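Local coordinates for SusD superfamily protein (Bacteroides thetaiotaomicron VPI-5482, PDB 3HDX) that probably binds polysaccharide at the bacterial outer membrane, as a member of the SusD family of carbohydrate-binding proteins, at residues I111-A116 against N179-S184; L170-G175 against I224-E229; Q190-N195 against Y248-V253. All coordinates share one frame; numbering follows the deposited sequence. Where two conformers were deposited one is given.

Interaction 1. Residues I111-A116 against N179-S184; sequences IAQVRA and NLYYGS. With EDO (1,2-ethanediol), chain L; EDO (1,2-ethanediol), chain B.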
loop_
_atom_site.group_PDB
_atom_site.type_symbol
_atom_site.label_atom_id
_atom_site.label_comp_id
_atom_site.label_asym_id
_atom_site.label_seq_id
_atom_site.Cartn_x
_atom_site.Cartn_y
_atom_site.Cartn_z
ATOM N N ILE A 111 -12.852 -17.914 -2.488
ATOM C CA ILE A 111 -13.620 -16.945 -3.277
ATOM C C ILE A 111 -13.512 -15.551 -2.638
ATOM O O ILE A 111 -13.297 -14.554 -3.333
ATOM C CB ILE A 111 -15.134 -17.343 -3.395
ATOM C CG1 ILE A 111 -15.319 -18.634 -4.233
ATOM C CG2 ILE A 111 -15.953 -16.212 -3.977
ATOM C CD1 ILE A 111 -14.978 -18.513 -5.691
ATOM N N ALA A 112 -13.674 -15.489 -1.317
ATOM C CA ALA A 112 -13.616 -14.200 -0.622
ATOM C C ALA A 112 -12.236 -13.524 -0.800
ATOM O O ALA A 112 -12.160 -12.308 -1.005
ATOM C CB ALA A 112 -14.003 -14.364 0.844
ATOM N N GLN A 113 -11.165 -14.317 -0.744
ATOM C CA GLN A 113 -9.815 -13.802 -0.949
ATOM C C GLN A 113 -9.634 -13.248 -2.340
ATOM O O GLN A 113 -9.134 -12.121 -2.478
ATOM C CB GLN A 113 -8.763 -14.843 -0.636
ATOM C CG GLN A 113 -8.642 -15.174 0.852
ATOM C CD GLN A 113 -7.822 -16.409 1.085
ATOM O OE1 GLN A 113 -6.584 -16.365 1.116
ATOM N NE2 GLN A 113 -8.522 -17.540 1.286
ATOM N N VAL A 114 -9.996 -14.041 -3.372
ATOM C CA VAL A 114 -9.780 -13.563 -4.752
ATOM C C VAL A 114 -10.680 -12.349 -5.037
ATOM O O VAL A 114 -10.267 -11.416 -5.726
ATOM C CB VAL A 114 -9.891 -14.657 -5.838
ATOM C CG1 VAL A 114 -8.874 -15.761 -5.533
ATOM C CG2 VAL A 114 -11.285 -15.177 -5.966
ATOM N N ARG A 115 -11.894 -12.352 -4.499
ATOM C CA ARG A 115 -12.808 -11.225 -4.663
ATOM C C ARG A 115 -12.159 -9.963 -4.059
ATOM O O ARG A 115 -12.224 -8.878 -4.669
ATOM C CB ARG A 115 -14.156 -11.503 -3.971
ATOM C CG ARG A 115 -15.181 -10.456 -4.178
ATOM C CD ARG A 115 -16.436 -10.694 -3.414
ATOM N NE ARG A 115 -17.205 -11.850 -3.794
ATOM C CZ ARG A 115 -18.139 -11.919 -4.729
ATOM N NH1 ARG A 115 -18.317 -10.947 -5.603
ATOM N NH2 ARG A 115 -18.843 -13.053 -4.860
ATOM N N ALA A 116 -11.596 -10.097 -2.858
ATOM C CA ALA A 116 -10.949 -8.967 -2.182
ATOM C C ALA A 116 -9.693 -8.497 -2.937
ATOM O O ALA A 116 -9.442 -7.289 -3.018
ATOM C CB ALA A 116 -10.619 -9.333 -0.709
ATOM N N ASN A 179 -8.698 -28.692 11.836
ATOM C CA ASN A 179 -9.255 -28.397 10.538
ATOM C C ASN A 179 -8.300 -27.426 9.830
ATOM O O ASN A 179 -8.556 -26.216 9.809
ATOM C CB ASN A 179 -10.647 -27.792 10.780
ATOM C CG ASN A 179 -11.420 -27.559 9.521
ATOM O OD1 ASN A 179 -11.027 -27.998 8.449
ATOM N ND2 ASN A 179 -12.532 -26.846 9.643
ATOM N N LEU A 180 -7.195 -27.941 9.301
ATOM C CA LEU A 180 -6.176 -27.106 8.665
ATOM C C LEU A 180 -6.698 -26.416 7.416
ATOM O O LEU A 180 -7.622 -26.895 6.762
ATOM C CB LEU A 180 -4.913 -27.919 8.339
ATOM C CG LEU A 180 -4.163 -28.578 9.529
ATOM C CD1 LEU A 180 -3.045 -29.491 9.038
ATOM C CD2 LEU A 180 -3.621 -27.535 10.524
ATOM N N TYR A 181 -6.131 -25.243 7.126
ATOM C CA TYR A 181 -6.449 -24.508 5.895
ATOM C C TYR A 181 -5.240 -24.669 4.995
ATOM O O TYR A 181 -4.171 -24.158 5.286
ATOM C CB TYR A 181 -6.777 -23.047 6.171
ATOM C CG TYR A 181 -7.079 -22.288 4.909
ATOM C CD1 TYR A 181 -8.289 -22.464 4.221
ATOM C CD2 TYR A 181 -6.125 -21.415 4.352
ATOM C CE1 TYR A 181 -8.552 -21.750 3.018
ATOM C CE2 TYR A 181 -6.369 -20.729 3.156
ATOM C CZ TYR A 181 -7.564 -20.889 2.497
ATOM O OH TYR A 181 -7.751 -20.220 1.313
ATOM N N TYR A 182 -5.401 -25.435 3.905
ATOM C CA TYR A 182 -4.305 -25.736 3.022
ATOM C C TYR A 182 -3.007 -26.110 3.771
ATOM O O TYR A 182 -1.909 -25.600 3.471
ATOM C CB TYR A 182 -4.103 -24.592 2.035
ATOM C CG TYR A 182 -5.178 -24.480 0.969
ATOM C CD1 TYR A 182 -5.550 -25.578 0.177
ATOM C CD2 TYR A 182 -5.763 -23.247 0.668
ATOM C CE1 TYR A 182 -6.498 -25.449 -0.835
ATOM C CE2 TYR A 182 -6.710 -23.108 -0.359
ATOM C CZ TYR A 182 -7.072 -24.231 -1.118
ATOM O OH TYR A 182 -7.989 -24.145 -2.120
ATOM N N GLY A 183 -3.179 -27.012 4.757
ATOM C CA GLY A 183 -2.049 -27.567 5.512
ATOM C C GLY A 183 -1.487 -26.830 6.705
ATOM O O GLY A 183 -0.609 -27.347 7.354
ATOM N N SER A 184 -1.966 -25.613 6.960
ATOM C CA SER A 184 -1.485 -24.772 8.048
ATOM C C SER A 184 -2.655 -24.095 8.766
ATOM O O SER A 184 -3.801 -24.190 8.338
ATOM C CB SER A 184 -0.496 -23.736 7.500
ATOM O OG SER A 184 0.697 -24.333 6.993
HETATM C C1 EDO L . 1.465 -27.969 9.704
HETATM O O1 EDO L . 1.705 -26.800 8.893
HETATM C C2 EDO L . 1.354 -27.594 11.170
HETATM O O2 EDO L . 0.109 -26.921 11.390
HETATM C C1 EDO B . 2.648 -21.411 4.268
HETATM O O1 EDO B . 3.501 -20.362 4.745
HETATM C C2 EDO B . 1.627 -21.685 5.359
HETATM O O2 EDO B . 2.260 -22.177 6.545
#

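Interaction 2. Residues L170-G175 against I224-E229; sequences LPYQYG and IDHASE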
loop_
_atom_site.group_PDB
_atom_site.type_symbol
_atom_site.label_atom_id
_atom_site.label_comp_id
_atom_site.label_asym_id
_atom_site.label_seq_id
_atom_site.Cartn_x
_atom_site.Cartn_y
_atom_site.Cartn_z
ATOM N N LEU A 170 -14.588 -13.747 4.799
ATOM C CA LEU A 170 -13.187 -13.696 5.199
ATOM C C LEU A 170 -13.084 -13.848 6.710
ATOM O O LEU A 170 -13.731 -13.080 7.430
ATOM C CB LEU A 170 -12.518 -12.368 4.832
ATOM C CG LEU A 170 -12.268 -12.098 3.354
ATOM C CD1 LEU A 170 -12.016 -10.559 3.156
ATOM C CD2 LEU A 170 -11.128 -12.987 2.824
ATOM N N PRO A 171 -12.300 -14.835 7.170
ATOM C CA PRO A 171 -12.087 -14.960 8.599
ATOM C C PRO A 171 -10.978 -14.006 9.080
ATOM O O PRO A 171 -10.287 -13.361 8.279
ATOM C CB PRO A 171 -11.655 -16.424 8.737
ATOM C CG PRO A 171 -10.777 -16.615 7.517
ATOM C CD PRO A 171 -11.470 -15.797 6.416
ATOM N N TYR A 172 -10.871 -13.865 10.393
ATOM C CA TYR A 172 -9.741 -13.159 11.021
ATOM C C TYR A 172 -8.460 -14.002 10.866
ATOM O O TYR A 172 -7.407 -13.464 10.514
ATOM C CB TYR A 172 -10.008 -12.836 12.472
ATOM C CG TYR A 172 -11.108 -11.829 12.643
ATOM C CD1 TYR A 172 -10.930 -10.516 12.220
ATOM C CD2 TYR A 172 -12.314 -12.136 13.277
ATOM C CE1 TYR A 172 -11.904 -9.569 12.384
ATOM C CE2 TYR A 172 -13.292 -11.174 13.440
ATOM C CZ TYR A 172 -13.084 -9.873 12.993
ATOM O OH TYR A 172 -14.055 -8.899 13.158
ATOM N N GLN A 173 -8.572 -15.312 11.163
ATOM C CA GLN A 173 -7.465 -16.271 11.025
ATOM C C GLN A 173 -7.968 -17.508 10.304
ATOM O O GLN A 173 -9.165 -17.847 10.404
ATOM C CB GLN A 173 -6.858 -16.608 12.386
ATOM C CG GLN A 173 -6.199 -15.395 13.008
ATOM C CD GLN A 173 -5.320 -15.690 14.178
ATOM O OE1 GLN A 173 -4.513 -16.599 14.145
ATOM N NE2 GLN A 173 -5.423 -14.871 15.215
ATOM N N TYR A 174 -7.051 -18.186 9.626
ATOM C CA TYR A 174 -7.377 -19.342 8.776
ATOM C C TYR A 174 -7.000 -20.669 9.409
ATOM O O TYR A 174 -5.851 -20.895 9.705
ATOM C CB TYR A 174 -6.661 -19.211 7.443
ATOM C CG TYR A 174 -7.234 -18.125 6.554
ATOM C CD1 TYR A 174 -6.812 -16.809 6.636
ATOM C CD2 TYR A 174 -8.224 -18.437 5.611
ATOM C CE1 TYR A 174 -7.380 -15.828 5.797
ATOM C CE2 TYR A 174 -8.783 -17.478 4.796
ATOM C CZ TYR A 174 -8.335 -16.165 4.888
ATOM O OH TYR A 174 -8.910 -15.242 4.048
ATOM N N GLY A 175 -7.992 -21.544 9.527
ATOM C CA GLY A 175 -7.818 -22.893 9.999
ATOM C C GLY A 175 -7.702 -23.053 11.494
ATOM O O GLY A 175 -7.513 -22.092 12.236
ATOM N N ILE A 224 -9.054 -1.101 14.353
ATOM C CA ILE A 224 -8.345 -0.875 15.606
ATOM C C ILE A 224 -8.948 -1.698 16.729
ATOM O O ILE A 224 -8.214 -2.336 17.520
ATOM C CB ILE A 224 -8.363 0.633 15.970
ATOM C CG1 ILE A 224 -7.488 1.410 14.967
ATOM C CG2 ILE A 224 -7.876 0.875 17.411
ATOM C CD1 ILE A 224 -7.754 2.908 14.873
ATOM N N ASP A 225 -10.278 -1.721 16.758
ATOM C CA ASP A 225 -10.994 -2.428 17.824
ATOM C C ASP A 225 -10.941 -3.943 17.694
ATOM O O ASP A 225 -11.224 -4.612 18.666
ATOM C CB ASP A 225 -12.424 -1.923 17.950
ATOM C CG ASP A 225 -12.505 -0.465 18.398
ATOM O OD1 ASP A 225 -11.535 0.024 19.044
ATOM O OD2 ASP A 225 -13.544 0.175 18.087
ATOM N N HIS A 226 -10.640 -4.479 16.513
ATOM C CA HIS A 226 -10.524 -5.919 16.336
ATOM C C HIS A 226 -9.117 -6.404 16.023
ATOM O O HIS A 226 -8.945 -7.577 15.663
ATOM C CB HIS A 226 -11.492 -6.363 15.240
ATOM C CG HIS A 226 -12.917 -6.179 15.627
ATOM N ND1 HIS A 226 -13.546 -4.967 15.533
ATOM C CD2 HIS A 226 -13.784 -7.018 16.248
ATOM C CE1 HIS A 226 -14.789 -5.094 15.969
ATOM N NE2 HIS A 226 -14.962 -6.333 16.406
ATOM N N ALA A 227 -8.113 -5.543 16.211
ATOM C CA ALA A 227 -6.734 -5.884 15.822
ATOM C C ALA A 227 -6.249 -7.195 16.466
ATOM O O ALA A 227 -5.531 -7.981 15.838
ATOM C CB ALA A 227 -5.789 -4.734 16.192
ATOM N N SER A 228 -6.620 -7.406 17.732
ATOM C CA SER A 228 -6.178 -8.642 18.431
ATOM C C SER A 228 -6.666 -9.909 17.734
ATOM O O SER A 228 -6.000 -10.953 17.824
ATOM C CB SER A 228 -6.582 -8.662 19.913
ATOM O OG SER A 228 -7.973 -8.760 20.036
ATOM N N GLU A 229 -7.770 -9.831 16.990
ATOM C CA GLU A 229 -8.315 -11.029 16.316
ATOM C C GLU A 229 -7.387 -11.571 15.237
ATOM O O GLU A 229 -7.439 -12.753 14.926
ATOM C CB GLU A 229 -9.678 -10.740 15.692
ATOM C CG GLU A 229 -10.766 -10.291 16.653
ATOM C CD GLU A 229 -11.378 -11.419 17.448
ATOM O OE1 GLU A 229 -10.958 -12.600 17.245
ATOM O OE2 GLU A 229 -12.273 -11.082 18.286
#

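Interaction 3. Residues Q190-N195 against Y248-V253; sequences QGKLFN and YSNASV. With EDO (1,2-ethanediol), chain B.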
loop_
_atom_site.group_PDB
_atom_site.type_symbol
_atom_site.label_atom_id
_atom_site.label_comp_id
_atom_site.label_asym_id
_atom_site.label_seq_id
_atom_site.Cartn_x
_atom_site.Cartn_y
_atom_site.Cartn_z
ATOM N N GLN A 190 -0.848 -15.821 9.467
ATOM C CA GLN A 190 -0.872 -14.383 9.830
ATOM C C GLN A 190 0.162 -13.627 8.990
ATOM O O GLN A 190 1.292 -14.068 8.834
ATOM C CB GLN A 190 -0.547 -14.177 11.300
ATOM C CG GLN A 190 -1.626 -14.637 12.236
ATOM C CD GLN A 190 -1.210 -14.566 13.698
ATOM O OE1 GLN A 190 -0.191 -13.944 14.029
ATOM N NE2 GLN A 190 -2.039 -15.150 14.592
ATOM N N GLY A 191 -0.237 -12.489 8.433
ATOM C CA GLY A 191 0.686 -11.732 7.573
ATOM C C GLY A 191 0.960 -12.351 6.233
ATOM O O GLY A 191 1.900 -11.939 5.554
ATOM N N LYS A 192 0.157 -13.353 5.851
ATOM C CA LYS A 192 0.342 -14.064 4.582
ATOM C C LYS A 192 -0.936 -13.989 3.738
ATOM O O LYS A 192 -0.919 -13.516 2.584
ATOM C CB LYS A 192 0.852 -15.500 4.848
ATOM C CG LYS A 192 2.204 -15.440 5.601
ATOM C CD LYS A 192 3.001 -16.712 5.617
ATOM C CE LYS A 192 4.389 -16.470 6.206
ATOM N NZ LYS A 192 5.199 -17.742 6.170
ATOM N N LEU A 193 -2.044 -14.416 4.305
ATOM C CA LEU A 193 -3.343 -14.354 3.626
ATOM C C LEU A 193 -4.155 -13.086 3.965
ATOM O O LEU A 193 -4.066 -12.571 5.086
ATOM C CB LEU A 193 -4.174 -15.591 3.991
ATOM C CG LEU A 193 -3.510 -16.926 3.602
ATOM C CD1 LEU A 193 -4.394 -18.046 4.114
ATOM C CD2 LEU A 193 -3.221 -17.085 2.087
ATOM N N PHE A 194 -4.937 -12.621 2.983
ATOM C CA PHE A 194 -5.840 -11.501 3.112
ATOM C C PHE A 194 -6.913 -11.919 4.148
ATOM O O PHE A 194 -7.580 -12.951 3.960
ATOM C CB PHE A 194 -6.441 -11.259 1.728
ATOM C CG PHE A 194 -6.968 -9.899 1.506
ATOM C CD1 PHE A 194 -8.239 -9.570 1.893
ATOM C CD2 PHE A 194 -6.232 -8.969 0.769
ATOM C CE1 PHE A 194 -8.738 -8.323 1.675
ATOM C CE2 PHE A 194 -6.760 -7.706 0.522
ATOM C CZ PHE A 194 -8.024 -7.412 0.963
ATOM N N ASN A 195 -7.044 -11.170 5.238
ATOM C CA ASN A 195 -8.002 -11.502 6.284
ATOM C C ASN A 195 -9.123 -10.475 6.307
ATOM O O ASN A 195 -9.147 -9.508 5.512
ATOM C CB ASN A 195 -7.249 -11.643 7.628
ATOM C CG ASN A 195 -6.617 -10.332 8.102
ATOM O OD1 ASN A 195 -7.322 -9.349 8.302
ATOM N ND2 ASN A 195 -5.290 -10.333 8.307
ATOM N N TYR A 248 10.245 -8.526 7.131
ATOM C CA TYR A 248 10.710 -9.902 6.903
ATOM C C TYR A 248 9.472 -10.824 6.909
ATOM O O TYR A 248 8.683 -10.773 7.862
ATOM C CB TYR A 248 11.733 -10.274 8.007
ATOM C CG TYR A 248 12.120 -11.724 8.041
ATOM C CD1 TYR A 248 12.758 -12.306 6.960
ATOM C CD2 TYR A 248 11.881 -12.503 9.186
ATOM C CE1 TYR A 248 13.097 -13.653 6.983
ATOM C CE2 TYR A 248 12.264 -13.828 9.227
ATOM C CZ TYR A 248 12.852 -14.395 8.144
ATOM O OH TYR A 248 13.200 -15.742 8.215
ATOM N N SER A 249 9.342 -11.654 5.854
ATOM C CA SER A 249 8.177 -12.537 5.669
ATOM C C SER A 249 7.799 -13.338 6.903
ATOM O O SER A 249 6.629 -13.362 7.307
ATOM C CB SER A 249 8.400 -13.494 4.486
ATOM O OG SER A 249 9.613 -14.212 4.651
ATOM N N ASN A 250 8.803 -13.994 7.524
ATOM C CA ASN A 250 8.558 -14.866 8.671
ATOM C C ASN A 250 8.778 -14.215 10.052
ATOM O O ASN A 250 9.036 -14.904 11.033
ATOM C CB ASN A 250 9.377 -16.158 8.474
ATOM C CG ASN A 250 8.890 -16.991 7.269
ATOM O OD1 ASN A 250 7.720 -16.914 6.862
ATOM N ND2 ASN A 250 9.774 -17.808 6.727
ATOM N N ALA A 251 8.635 -12.884 10.132
ATOM C CA ALA A 251 8.818 -12.134 11.381
ATOM C C ALA A 251 7.892 -12.606 12.472
ATOM O O ALA A 251 6.747 -12.978 12.208
ATOM C CB ALA A 251 8.528 -10.643 11.161
ATOM N N SER A 252 8.375 -12.565 13.707
ATOM C CA SER A 252 7.510 -12.805 14.861
ATOM C C SER A 252 6.325 -11.826 14.865
ATOM O O SER A 252 5.255 -12.208 15.279
ATOM C CB SER A 252 8.260 -12.685 16.210
ATOM O OG SER A 252 8.915 -11.440 16.320
ATOM N N VAL A 253 6.543 -10.601 14.371
ATOM C CA VAL A 253 5.516 -9.569 14.275
ATOM C C VAL A 253 4.733 -9.574 12.958
ATOM O O VAL A 253 4.027 -8.601 12.669
ATOM C CB VAL A 253 6.123 -8.138 14.541
ATOM C CG1 VAL A 253 6.709 -8.081 15.965
ATOM C CG2 VAL A 253 7.170 -7.741 13.433
HETATM C C1 EDO B . 2.648 -21.411 4.268
HETATM O O1 EDO B . 3.501 -20.362 4.745
HETATM C C2 EDO B . 1.627 -21.685 5.359
HETATM O O2 EDO B . 2.260 -22.177 6.545
#

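Interaction 1. Residues I111-A116 against N179-S184
Q113 and Y181 meet through a single buried hydrogen bond. NE2 of Q113 donates to OH of Y181 over 2.8 Å, with an N-H...O angle of 155°. The oxygen lies close to the plane of the amide, which is turned 49° from the phenol ring. Q113 runs extended beyond CG, and Y181 has CG anti to its backbone N (chi1 179°), which carries the hydroxyl inward from the loop. The bond joins helix 104-129 to the long loop between helices 152-169 and 196-209, within the N-terminal region that resembles outer-membrane starch-binding proteins of the SusD type. OE1 of Q113 bonds to Y22, NE2 also bonds to O of Y109, and the hydroxyl of Y181 bonds to D110. Packing is close on this side: CD2 of Y182 lies 3.4 Å above one face of the Y181 ring, and W189 meets Y181 edge-to-face. The outer side is looser. There Y181 to S184 form a type I' turn, with G183 exposed at positive phi. Two 1,2-ethanediol molecules, probably from the crystallisation liquor, sit here. In chain L, O1 donates to O of G183 (2.8 Å); in chain B, O2 hydrogen-bonds to OG of S184 (2.7 Å), and either could donate.

Interaction 2. Residues L170-G175 against I224-E229
Y172 and E229 bury the most surface in this contact. CB of E229 sits over one face of the Y172 ring, 3.8 Å from its centroid and 20° off the ring normal. This is a CH-pi contact. The nearest ring atom is CG of Y172, 3.5 Å from CB of E229, so the methylene lies toward the rim near the root of the ring. The E229 side chain bends at chi2, and its carboxylate plane ends up 22° from the ring plane. At the far end of the tyrosine, OH lies 3.6 Å from CD2 of H226. ND1 of H226 bonds to O of F222, on whose ring the imidazole also stacks. Q173 adds the polar link. Its NE2 donates to the backbone O of E229 over 2.9 Å, almost straight at 172°. The acceptor lies in the amide plane, while the donor stands above the carbonyl plane of E229. OE1 of Q173 bonds to Q190, so both ends of the amide are engaged. The contact joins the loop after helix 152-169 to the last part of helix 213-226 and the residues that follow. K196 makes a cation-pi contact with Y172. The chemistry implies that E229 is held by its methylene, packed on the ring, and by its backbone O, which takes the amide N-H; no bond across the contact uses the carboxylate.

Interaction 3. Residues Q190-N195 against Y248-V253
K192 has CG anti to its carbonyl carbon (chi1 -60°), and the rest of its chain runs fully extended. This carries the ammonium group across to the facing loop, although the side chain does not start out in that direction. N250 also has CG anti to its carbonyl carbon. Its CB points away from 190-195, yet the amide end swings back toward the lysine. The side chains cross at an angle, and NZ of K192 donates to OD1 of N250 over 2.7 Å. The C=O...N angle is 159°, and the donor is tilted 18° from the carbonyl plane. CE of K192 also passes 4.0 Å from O of S249, a carbonyl that bonds to R257. NZ makes a second, weak bond of 3.4 Å to O1 of a 1,2-ethanediol that is probably from the crystallisation liquor. With an alanine here in place of K192 the ammonium group is gone, and OD1 of N250 would probably lose this donor and its amide be freer to turn. Next to K192, G191 has a positive phi, and its O is bonded by R257 and N262. Y248 to A251 form a type I beta turn, closed by a bond from N of A251 to O of Y248 (3.1 Å). The arrangement is a surface tie between the loop before helix 196-209 and the beta turn of 248-251, with R257 bonded to carbonyls of both.

How the interactions relate
From the N terminus, helix 104-129 comes first and supplies 111-116. After helix 152-169 the chain enters one long loop, which gives 170-175, 179-184 and 190-195 in turn. Interaction 1 closes back from this loop to helix 104-129. Interaction 2 opens before interaction 1 closes, so the two cross. It closes at the end of helix 213-226. Interaction 3 opens before that point and closes later at 248-253, so interactions 2 and 3 also cross. Interactions 1 and 3 follow in series. The three meet where the long loop packs on helix 104-129: Y174 packs on Q113 and Y181, L193 packs on Y181, and the Y174 hydroxyl probably bonds to O of F194.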